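Local coordinates for protein cytosolic IMP-GMP specific 5'-nucleotidase (Legionella pneumophila subsp. pneumophila, PDB 4OHF) that probably hydrolyses purine nucleoside 5'-monophosphates such as IMP and GMP, using a magnesium ion held in a HAD-type active site, at residues B[36-39]-B[40-44]; B[133-136]-B[137-140]; B[244-247]-B[248-251]; B[286-290]-B[291-295]. All blocks are in the same frame, centred on the assembly; numbering follows the deposited sequence.

Interactions 1 and 2 belong to the helices between strands 19-22 and 204-208, a position consistent with a C1-type cap in the HAD superfamily; interactions 3 and 4 belong to the core. The first two contacts have centres about 13 Å apart and touch through a probable hydrogen bond of 2.6 Å between Tyr41 OH and Gln138 OE1. Interaction 3 lies at the magnesium site of Asp23, Asp25 and Asp303, with the side chain of Lys247 about 5 Å from the metal. In interaction 1 the side chain of Phe36 is about 9 Å from the bound magnesium ion. Interaction 4 comes within about 5 Å of interaction 3 between nearest atoms, while its centre is about 44 Å from that of interaction 2.

Interaction 1 (B[36-39]-B[40-44]); sequences FESL and VYDLV
The ring of Phe36 turns its CE1 corner to the CG2 methyl of Val40, 3.7 Å away and one helical turn on, while His26 meets the same ring edge-to-face and Tyr31 meets it at an angle. Phe36 CG lies anti to the backbone N (chi1 180°), which brings the ring's CE1 within reach of the following turn, at Val40. The Tyr41 ring has Asp42 OD1 at its edge and in its plane, and Phe63 packs on it. Being amphipathic, this tyrosine suits a buried place: its ring takes part in packing while its hydroxyl is bound by Gln138. On another side of the helix, Leu39 CD2 reaches Leu43 CG, two branched side chains making an apolar i to i+4 pair. Regular backbone bonds hold the turns, as from Val40 N to Phe36 O (3.1 Å) and from Asp42 N to Ser38 O (2.8 Å). Small or charged residues, Ser38 and Asp42, take the more exposed side. All this lies within helix 33-51. Leu39 and Leu43 pack against helix 172-178, Val44 packs on Cys163, Val164 and Val167 of helix 153-170, and Tyr41 rests on Ile134 and Leu135 of helix 129-143.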
loop_
_atom_site.group_PDB
_atom_site.type_symbol
_atom_site.label_atom_id
_atom_site.label_comp_id
_atom_site.label_asym_id
_atom_site.label_seq_id
_atom_site.Cartn_x
_atom_site.Cartn_y
_atom_site.Cartn_z
ATOM N N PHE B 36 -11.765 -31.115 -19.964
ATOM C CA PHE B 36 -10.946 -29.922 -20.067
ATOM C C PHE B 36 -10.054 -29.729 -18.837
ATOM O O PHE B 36 -8.869 -29.399 -18.981
ATOM C CB PHE B 36 -11.841 -28.704 -20.302
ATOM C CG PHE B 36 -11.095 -27.413 -20.419
ATOM C CD1 PHE B 36 -10.671 -26.731 -19.280
ATOM C CD2 PHE B 36 -10.793 -26.883 -21.671
ATOM C CE1 PHE B 36 -9.950 -25.538 -19.390
ATOM C CE2 PHE B 36 -10.070 -25.690 -21.791
ATOM C CZ PHE B 36 -9.648 -25.019 -20.646
ATOM N N GLU B 37 -10.603 -29.931 -17.637
ATOM C CA GLU B 37 -9.801 -29.778 -16.421
ATOM C C GLU B 37 -8.668 -30.786 -16.480
ATOM O O GLU B 37 -7.516 -30.454 -16.245
ATOM C CB GLU B 37 -10.618 -30.045 -15.156
ATOM C CG GLU B 37 -11.541 -28.935 -14.716
ATOM C CD GLU B 37 -10.819 -27.642 -14.357
ATOM O OE1 GLU B 37 -9.599 -27.662 -14.074
ATOM O OE2 GLU B 37 -11.501 -26.590 -14.347
ATOM N N SER B 38 -9.019 -32.025 -16.796
ATOM C CA SER B 38 -8.050 -33.102 -16.903
ATOM C C SER B 38 -6.905 -32.764 -17.853
ATOM O O SER B 38 -5.740 -33.004 -17.527
ATOM C CB SER B 38 -8.741 -34.378 -17.371
ATOM O OG SER B 38 -7.777 -35.390 -17.587
ATOM N N LEU B 39 -7.231 -32.208 -19.018
ATOM C CA LEU B 39 -6.204 -31.846 -19.982
ATOM C C LEU B 39 -5.255 -30.860 -19.306
ATOM O O LEU B 39 -4.042 -31.092 -19.248
ATOM C CB LEU B 39 -6.828 -31.191 -21.215
ATOM C CG LEU B 39 -6.137 -31.348 -22.577
ATOM C CD1 LEU B 39 -6.432 -30.123 -23.412
ATOM C CD2 LEU B 39 -4.633 -31.522 -22.426
ATOM N N VAL B 40 -5.809 -29.762 -18.789
ATOM C CA VAL B 40 -5.004 -28.751 -18.117
ATOM C C VAL B 40 -4.151 -29.397 -17.043
ATOM O O VAL B 40 -2.976 -29.077 -16.906
ATOM C CB VAL B 40 -5.869 -27.650 -17.466
ATOM C CG1 VAL B 40 -4.988 -26.709 -16.655
ATOM C CG2 VAL B 40 -6.594 -26.862 -18.542
ATOM N N TYR B 41 -4.734 -30.308 -16.281
ATOM C CA TYR B 41 -3.979 -30.989 -15.247
ATOM C C TYR B 41 -2.766 -31.674 -15.888
ATOM O O TYR B 41 -1.621 -31.395 -15.507
ATOM C CB TYR B 41 -4.873 -32.001 -14.531
ATOM C CG TYR B 41 -4.171 -32.855 -13.490
ATOM C CD1 TYR B 41 -3.609 -34.082 -13.836
ATOM C CD2 TYR B 41 -4.108 -32.457 -12.155
ATOM C CE1 TYR B 41 -3.013 -34.893 -12.882
ATOM C CE2 TYR B 41 -3.513 -33.258 -11.194
ATOM C CZ TYR B 41 -2.966 -34.478 -11.563
ATOM O OH TYR B 41 -2.375 -35.290 -10.620
ATOM N N ASP B 42 -3.007 -32.544 -16.873
ATOM C CA ASP B 42 -1.910 -33.236 -17.547
ATOM C C ASP B 42 -0.862 -32.268 -18.098
ATOM O O ASP B 42 0.295 -32.312 -17.703
ATOM C CB ASP B 42 -2.425 -34.106 -18.693
ATOM C CG ASP B 42 -3.318 -35.236 -18.219
ATOM O OD1 ASP B 42 -3.189 -35.653 -17.050
ATOM O OD2 ASP B 42 -4.145 -35.722 -19.023
ATOM N N LEU B 43 -1.259 -31.389 -19.010
ATOM C CA LEU B 43 -0.309 -30.443 -19.582
ATOM C C LEU B 43 0.531 -29.734 -18.517
ATOM O O LEU B 43 1.739 -29.593 -18.682
ATOM C CB LEU B 43 -1.039 -29.399 -20.437
ATOM C CG LEU B 43 -1.836 -29.916 -21.630
ATOM C CD1 LEU B 43 -2.566 -28.774 -22.300
ATOM C CD2 LEU B 43 -0.898 -30.604 -22.604
ATOM N N VAL B 44 -0.105 -29.289 -17.431
ATOM C CA VAL B 44 0.589 -28.575 -16.352
ATOM C C VAL B 44 1.510 -29.477 -15.553
ATOM O O VAL B 44 2.609 -29.076 -15.178
ATOM C CB VAL B 44 -0.411 -27.920 -15.362
ATOM C CG1 VAL B 44 0.327 -27.355 -14.157
ATOM C CG2 VAL B 44 -1.168 -26.809 -16.050
#

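Interaction 2 (B[133-136]-B[137-140]); sequences CILY and GQLV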
loop_
_atom_site.group_PDB
_atom_site.type_symbol
_atom_site.label_atom_id
_atom_site.label_comp_id
_atom_site.label_asym_id
_atom_site.label_seq_id
_atom_site.Cartn_x
_atom_site.Cartn_y
_atom_site.Cartn_z
ATOM N N CYS B 133 -5.767 -26.820 -7.592
ATOM C CA CYS B 133 -5.919 -27.338 -6.234
ATOM C C CYS B 133 -5.538 -28.801 -6.106
ATOM O O CYS B 133 -4.781 -29.167 -5.215
ATOM C CB CYS B 133 -7.351 -27.147 -5.740
ATOM S SG CYS B 133 -7.751 -25.452 -5.277
ATOM N N ILE B 134 -6.063 -29.637 -6.990
ATOM C CA ILE B 134 -5.747 -31.056 -6.943
ATOM C C ILE B 134 -4.240 -31.271 -7.084
ATOM O O ILE B 134 -3.617 -31.949 -6.260
ATOM C CB ILE B 134 -6.458 -31.824 -8.056
ATOM C CG1 ILE B 134 -7.973 -31.751 -7.845
ATOM C CG2 ILE B 134 -5.967 -33.261 -8.072
ATOM C CD1 ILE B 134 -8.776 -32.358 -8.969
ATOM N N LEU B 135 -3.652 -30.682 -8.124
ATOM C CA LEU B 135 -2.224 -30.820 -8.338
ATOM C C LEU B 135 -1.426 -30.307 -7.136
ATOM O O LEU B 135 -0.600 -31.031 -6.588
ATOM C CB LEU B 135 -1.793 -30.068 -9.590
ATOM C CG LEU B 135 -0.301 -30.203 -9.923
ATOM C CD1 LEU B 135 0.029 -31.666 -10.033
ATOM C CD2 LEU B 135 0.044 -29.487 -11.218
ATOM N N TYR B 136 -1.675 -29.065 -6.722
ATOM C CA TYR B 136 -0.956 -28.486 -5.596
ATOM C C TYR B 136 -1.067 -29.377 -4.372
ATOM O O TYR B 136 -0.097 -29.588 -3.651
ATOM C CB TYR B 136 -1.500 -27.107 -5.254
ATOM C CG TYR B 136 -0.687 -26.391 -4.200
ATOM C CD1 TYR B 136 0.598 -25.933 -4.476
ATOM C CD2 TYR B 136 -1.202 -26.170 -2.927
ATOM C CE1 TYR B 136 1.351 -25.264 -3.514
ATOM C CE2 TYR B 136 -0.460 -25.504 -1.952
ATOM C CZ TYR B 136 0.816 -25.054 -2.251
ATOM O OH TYR B 136 1.551 -24.413 -1.283
ATOM N N GLY B 137 -2.258 -29.905 -4.141
ATOM C CA GLY B 137 -2.439 -30.772 -2.998
ATOM C C GLY B 137 -1.488 -31.948 -3.045
ATOM O O GLY B 137 -0.779 -32.222 -2.081
ATOM N N GLN B 138 -1.467 -32.650 -4.175
ATOM C CA GLN B 138 -0.597 -33.809 -4.341
ATOM C C GLN B 138 0.873 -33.430 -4.256
ATOM O O GLN B 138 1.668 -34.153 -3.665
ATOM C CB GLN B 138 -0.894 -34.483 -5.674
ATOM C CG GLN B 138 -2.305 -35.042 -5.750
ATOM C CD GLN B 138 -2.720 -35.372 -7.169
ATOM O OE1 GLN B 138 -2.447 -34.600 -8.095
ATOM N NE2 GLN B 138 -3.392 -36.507 -7.351
ATOM N N LEU B 139 1.226 -32.289 -4.838
ATOM C CA LEU B 139 2.603 -31.839 -4.821
ATOM C C LEU B 139 3.119 -31.688 -3.393
ATOM O O LEU B 139 4.202 -32.181 -3.073
ATOM C CB LEU B 139 2.747 -30.523 -5.584
ATOM C CG LEU B 139 2.473 -30.620 -7.087
ATOM C CD1 LEU B 139 2.771 -29.286 -7.754
ATOM C CD2 LEU B 139 3.337 -31.717 -7.696
ATOM N N VAL B 140 2.355 -31.025 -2.526
ATOM C CA VAL B 140 2.800 -30.847 -1.150
ATOM C C VAL B 140 2.848 -32.199 -0.436
ATOM O O VAL B 140 3.688 -32.415 0.438
ATOM C CB VAL B 140 1.893 -29.866 -0.357
ATOM C CG1 VAL B 140 1.737 -28.550 -1.118
ATOM C CG2 VAL B 140 0.570 -30.489 -0.091
#
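One CH-pi contact joins Tyr136 to Val140: the valine CG1 methyl stands over one face of the phenol ring, 3.9 Å from its centroid and 16° off the normal, displaced toward the rim. Val140 CG1 lies anti to its carbonyl carbon (chi1 -52°), and this aims the methyl back at the preceding turn. Plain apolar packing pairs Leu135 with Leu139, whose CG and CD1 atoms respectively are 3.9 Å apart; their branched, wholly apolar side chains suit a place buried between two other helices. Both pairs are i to i+4 contacts of helix 129-143, one of a group of helices consistent with a HAD cap, where Leu135 faces helix 33-51 and Leu139 faces helix 153-170. Backbone hydrogen bonds run through the same turns, among them Leu139 N to Leu135 O at 2.8 Å and Val140 N to Tyr136 O at 3.1 Å. The polar ends find partners outside the pair of turns. Gln138 extends alongside Ile134, its OE1 3.8 Å from Ile134 CG2; OE1 faces Tyr41, and NE2 donates to the carbonyl oxygen of Lys62. The Tyr136 hydroxyl makes a weak hydrogen bond to the backbone oxygen of Tyr153.

Interaction 3 (B[244-247]-B[248-251]); sequences LANK and PRFF. With PO4 (phosphate ion), chain H.
Lys247 has the most surface buried here, and its aliphatic chain does the packing: CG lies 3.6 Å from Phe251 CE1, and CD runs on past the same corner of the ring. Beyond that the chain bends at chi3 (-66°) and carries NZ to a phosphate ion, probably from the crystallisation liquor, whose O4 accepts a hydrogen bond of 2.8 Å from Lys247 NZ. A long, flexible cationic side chain with an apolar stem suits this double task. Its amine is also hydrogen-bonded to Leu208 O and Tyr300 OH, and weakly to Asp23 OD2. The setting, a lysine after strand 240-243 beside the magnesium aspartates, is consistent with motif III of the HAD fold; Thr209 OG1 and the backbone N atoms of Asn210 and Asp25 also bond the phosphate. A cis peptide bond between Lys247 and Pro248 turns the chain into the short, weakly bonded helix 249-252. Asn246, a residue that tolerates its left-handed backbone angles, accepts a bond from Phe250 N at its O atom (2.9 Å); this bond is bent to 132°, with the donor above the carbonyl plane. Phe250 CB rests 3.3 Å from Ala245 O, and its ring continues to Leu208 and Trp318. The Asn246 amide and the Arg249 guanidinium stand nearly perpendicular, with OD1 3.7 Å from NH1, while Arg249 bonds Asp253 and Asn254 of the second subunit.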
loop_
_atom_site.group_PDB
_atom_site.type_symbol
_atom_site.label_atom_id
_atom_site.label_comp_id
_atom_site.label_asym_id
_atom_site.label_seq_id
_atom_site.Cartn_x
_atom_site.Cartn_y
_atom_site.Cartn_z
ATOM N N LEU B 244 -7.866 -11.695 -28.250
ATOM C CA LEU B 244 -6.693 -11.418 -27.425
ATOM C C LEU B 244 -7.060 -10.143 -26.657
ATOM O O LEU B 244 -6.298 -9.174 -26.589
ATOM C CB LEU B 244 -5.446 -11.206 -28.287
ATOM C CG LEU B 244 -4.690 -12.466 -28.736
ATOM C CD1 LEU B 244 -3.542 -12.073 -29.656
ATOM C CD2 LEU B 244 -4.153 -13.230 -27.529
ATOM N N ALA B 245 -8.261 -10.162 -26.088
ATOM C CA ALA B 245 -8.786 -9.028 -25.357
ATOM C C ALA B 245 -7.902 -8.625 -24.202
ATOM O O ALA B 245 -7.833 -7.459 -23.845
ATOM C CB ALA B 245 -10.188 -9.335 -24.857
ATOM N N ASN B 246 -7.227 -9.602 -23.624
ATOM C CA ASN B 246 -6.346 -9.351 -22.497
ATOM C C ASN B 246 -7.134 -8.857 -21.268
ATOM O O ASN B 246 -6.825 -7.817 -20.678
ATOM C CB ASN B 246 -5.258 -8.343 -22.892
ATOM C CG ASN B 246 -4.060 -8.366 -21.953
ATOM O OD1 ASN B 246 -3.096 -7.639 -22.161
ATOM N ND2 ASN B 246 -4.114 -9.207 -20.918
ATOM N N LYS B 247 -8.165 -9.607 -20.903
ATOM C CA LYS B 247 -8.954 -9.289 -19.725
ATOM C C LYS B 247 -8.118 -9.794 -18.538
ATOM O O LYS B 247 -7.330 -10.734 -18.676
ATOM C CB LYS B 247 -10.293 -10.027 -19.780
ATOM C CG LYS B 247 -11.219 -9.560 -20.885
ATOM C CD LYS B 247 -12.429 -10.494 -21.045
ATOM C CE LYS B 247 -11.987 -11.881 -21.546
ATOM N NZ LYS B 247 -13.117 -12.836 -21.731
ATOM N N PRO B 248 -8.304 -9.214 -17.352
ATOM C CA PRO B 248 -9.228 -8.134 -17.013
ATOM C C PRO B 248 -8.777 -6.751 -17.461
ATOM O O PRO B 248 -9.594 -5.822 -17.548
ATOM C CB PRO B 248 -9.312 -8.232 -15.498
ATOM C CG PRO B 248 -7.906 -8.614 -15.142
ATOM C CD PRO B 248 -7.586 -9.690 -16.160
ATOM N N ARG B 249 -7.485 -6.605 -17.736
ATOM C CA ARG B 249 -6.949 -5.307 -18.135
ATOM C C ARG B 249 -7.735 -4.631 -19.241
ATOM O O ARG B 249 -7.760 -3.400 -19.316
ATOM C CB ARG B 249 -5.466 -5.419 -18.510
ATOM C CG ARG B 249 -4.556 -5.462 -17.294
ATOM C CD ARG B 249 -3.103 -5.203 -17.646
ATOM N NE ARG B 249 -2.509 -6.323 -18.352
ATOM C CZ ARG B 249 -1.213 -6.436 -18.618
ATOM N NH1 ARG B 249 -0.770 -7.510 -19.269
ATOM N NH2 ARG B 249 -0.364 -5.485 -18.238
ATOM N N PHE B 250 -8.383 -5.408 -20.101
ATOM C CA PHE B 250 -9.183 -4.799 -21.156
ATOM C C PHE B 250 -10.223 -3.846 -20.539
ATOM O O PHE B 250 -10.518 -2.783 -21.081
ATOM C CB PHE B 250 -9.937 -5.854 -21.955
ATOM C CG PHE B 250 -10.953 -5.276 -22.920
ATOM C CD1 PHE B 250 -10.629 -5.073 -24.268
ATOM C CD2 PHE B 250 -12.223 -4.912 -22.480
ATOM C CE1 PHE B 250 -11.555 -4.519 -25.159
ATOM C CE2 PHE B 250 -13.148 -4.359 -23.353
ATOM C CZ PHE B 250 -12.809 -4.161 -24.704
ATOM N N PHE B 251 -10.789 -4.252 -19.410
ATOM C CA PHE B 251 -11.806 -3.474 -18.730
ATOM C C PHE B 251 -11.311 -2.189 -18.069
ATOM O O PHE B 251 -11.991 -1.177 -18.120
ATOM C CB PHE B 251 -12.499 -4.340 -17.674
ATOM C CG PHE B 251 -13.220 -5.517 -18.240
ATOM C CD1 PHE B 251 -12.753 -6.810 -18.024
ATOM C CD2 PHE B 251 -14.364 -5.338 -19.006
ATOM C CE1 PHE B 251 -13.417 -7.908 -18.565
ATOM C CE2 PHE B 251 -15.034 -6.421 -19.551
ATOM C CZ PHE B 251 -14.560 -7.713 -19.329
HETATM P P PO4 H . -12.128 -16.400 -23.283
HETATM O O1 PO4 H . -10.841 -17.068 -23.616
HETATM O O2 PO4 H . -12.771 -17.082 -22.141
HETATM O O3 PO4 H . -13.034 -16.453 -24.462
HETATM O O4 PO4 H . -11.863 -14.988 -22.907
#

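Interaction 4 (B[286-290]-B[291-295]); sequences KFTED and LGVGG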
loop_
_atom_site.group_PDB
_atom_site.type_symbol
_atom_site.label_atom_id
_atom_site.label_comp_id
_atom_site.label_asym_id
_atom_site.label_seq_id
_atom_site.Cartn_x
_atom_site.Cartn_y
_atom_site.Cartn_z
ATOM N N LYS B 286 -12.478 3.048 -24.605
ATOM C CA LYS B 286 -12.608 3.428 -26.006
ATOM C C LYS B 286 -13.794 2.780 -26.707
ATOM O O LYS B 286 -14.462 3.420 -27.512
ATOM C CB LYS B 286 -11.319 3.108 -26.770
ATOM C CG LYS B 286 -11.406 3.405 -28.256
ATOM C CD LYS B 286 -10.023 3.607 -28.845
ATOM C CE LYS B 286 -10.038 3.468 -30.358
ATOM N NZ LYS B 286 -10.885 4.495 -31.042
ATOM N N PHE B 287 -14.051 1.513 -26.390
ATOM C CA PHE B 287 -15.147 0.766 -26.999
ATOM C C PHE B 287 -16.478 1.430 -26.716
ATOM O O PHE B 287 -17.300 1.629 -27.612
ATOM C CB PHE B 287 -15.156 -0.675 -26.463
ATOM C CG PHE B 287 -16.262 -1.531 -27.018
ATOM C CD1 PHE B 287 -17.529 -1.528 -26.437
ATOM C CD2 PHE B 287 -16.036 -2.351 -28.128
ATOM C CE1 PHE B 287 -18.558 -2.330 -26.946
ATOM C CE2 PHE B 287 -17.055 -3.158 -28.650
ATOM C CZ PHE B 287 -18.317 -3.145 -28.054
ATOM N N THR B 288 -16.682 1.773 -25.454
ATOM C CA THR B 288 -17.913 2.408 -25.019
ATOM C C THR B 288 -18.082 3.801 -25.633
ATOM O O THR B 288 -19.195 4.203 -26.007
ATOM C CB THR B 288 -17.940 2.499 -23.480
ATOM O OG1 THR B 288 -17.802 1.181 -22.930
ATOM C CG2 THR B 288 -19.252 3.122 -22.996
ATOM N N GLU B 289 -16.981 4.538 -25.743
ATOM C CA GLU B 289 -17.041 5.875 -26.320
ATOM C C GLU B 289 -17.383 5.801 -27.801
ATOM O O GLU B 289 -18.338 6.432 -28.255
ATOM C CB GLU B 289 -15.704 6.598 -26.116
ATOM C CG GLU B 289 -15.691 7.566 -24.937
ATOM C CD GLU B 289 -14.302 7.769 -24.349
ATOM O OE1 GLU B 289 -13.330 7.861 -25.133
ATOM O OE2 GLU B 289 -14.185 7.843 -23.097
ATOM N N ASP B 290 -16.617 5.010 -28.547
ATOM C CA ASP B 290 -16.831 4.866 -29.980
ATOM C C ASP B 290 -18.206 4.329 -30.364
ATOM O O ASP B 290 -18.631 4.497 -31.502
ATOM C CB ASP B 290 -15.740 3.993 -30.599
ATOM C CG ASP B 290 -14.354 4.562 -30.386
ATOM O OD1 ASP B 290 -14.235 5.790 -30.191
ATOM O OD2 ASP B 290 -13.382 3.784 -30.424
ATOM N N LEU B 291 -18.903 3.676 -29.442
ATOM C CA LEU B 291 -20.239 3.176 -29.752
ATOM C C LEU B 291 -21.267 4.202 -29.299
ATOM O O LEU B 291 -22.473 4.012 -29.462
ATOM C CB LEU B 291 -20.497 1.838 -29.063
ATOM C CG LEU B 291 -20.194 0.617 -29.932
ATOM C CD1 LEU B 291 -19.046 -0.178 -29.349
ATOM C CD2 LEU B 291 -21.432 -0.234 -30.038
ATOM N N GLY B 292 -20.772 5.292 -28.724
ATOM C CA GLY B 292 -21.639 6.352 -28.250
ATOM C C GLY B 292 -22.806 5.868 -27.410
ATOM O O GLY B 292 -23.965 6.121 -27.744
ATOM N N VAL B 293 -22.506 5.158 -26.328
ATOM C CA VAL B 293 -23.542 4.665 -25.428
ATOM C C VAL B 293 -23.027 4.764 -24.010
ATOM O O VAL B 293 -21.859 5.060 -23.788
ATOM C CB VAL B 293 -23.929 3.171 -25.684
ATOM C CG1 VAL B 293 -24.491 2.998 -27.078
ATOM C CG2 VAL B 293 -22.723 2.265 -25.457
ATOM N N GLY B 294 -23.916 4.524 -23.055
ATOM C CA GLY B 294 -23.527 4.565 -21.662
ATOM C C GLY B 294 -23.013 3.198 -21.266
ATOM O O GLY B 294 -23.522 2.170 -21.732
ATOM N N GLY B 295 -21.997 3.187 -20.415
ATOM C CA GLY B 295 -21.427 1.932 -19.965
ATOM C C GLY B 295 -22.469 1.004 -19.381
ATOM O O GLY B 295 -22.436 -0.203 -19.615
#
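Phe287 and Leu291 pack where helix 284-290 ends in a Schellman motif, with Gly292 the first residue to leave helical angles. This is the tight half of the contact, buried where Phe206, Phe240 and Ile298 also pack on the Phe287 ring. Leu291 CD1 sits over the centre of that ring in a CH-pi contact between side chains one turn apart, though its exact closeness is doubtful. Phe287 CG is anti to the backbone N (chi1 179°), which lays the ring beside the last turn. Large apolar residues suit this inner side, turned toward the central sheet. Thr288 joins in with its methyl, CG2 lying near Val293 O, while its hydroxyl is bonded to Trp318 NE1 and Ala284 O.

The backbone closure is uneven: Gly292 N to Glu289 O (2.7 Å) is firm, though its donor stands above the carbonyl plane, whereas Val293 N to Thr288 O is weak at 3.5 Å, if straight. Leu291 N makes weak bonds to Phe287 O and Thr288 O. On the solvent side lie Gly292, whose positive phi glycine adopts readily, and Glu289, whose carboxylate makes a long, weak ion pair with Lys285. Lys286 and Asp290 instead pair against residues 272-274, where Gly272 O accepts from the lysine and Ile274 N bonds Asp290 OD2 weakly. Lys286 NZ meets Asp290 OD2 at 2.7 Å, on the syn side and 20° out of the carboxylate plane.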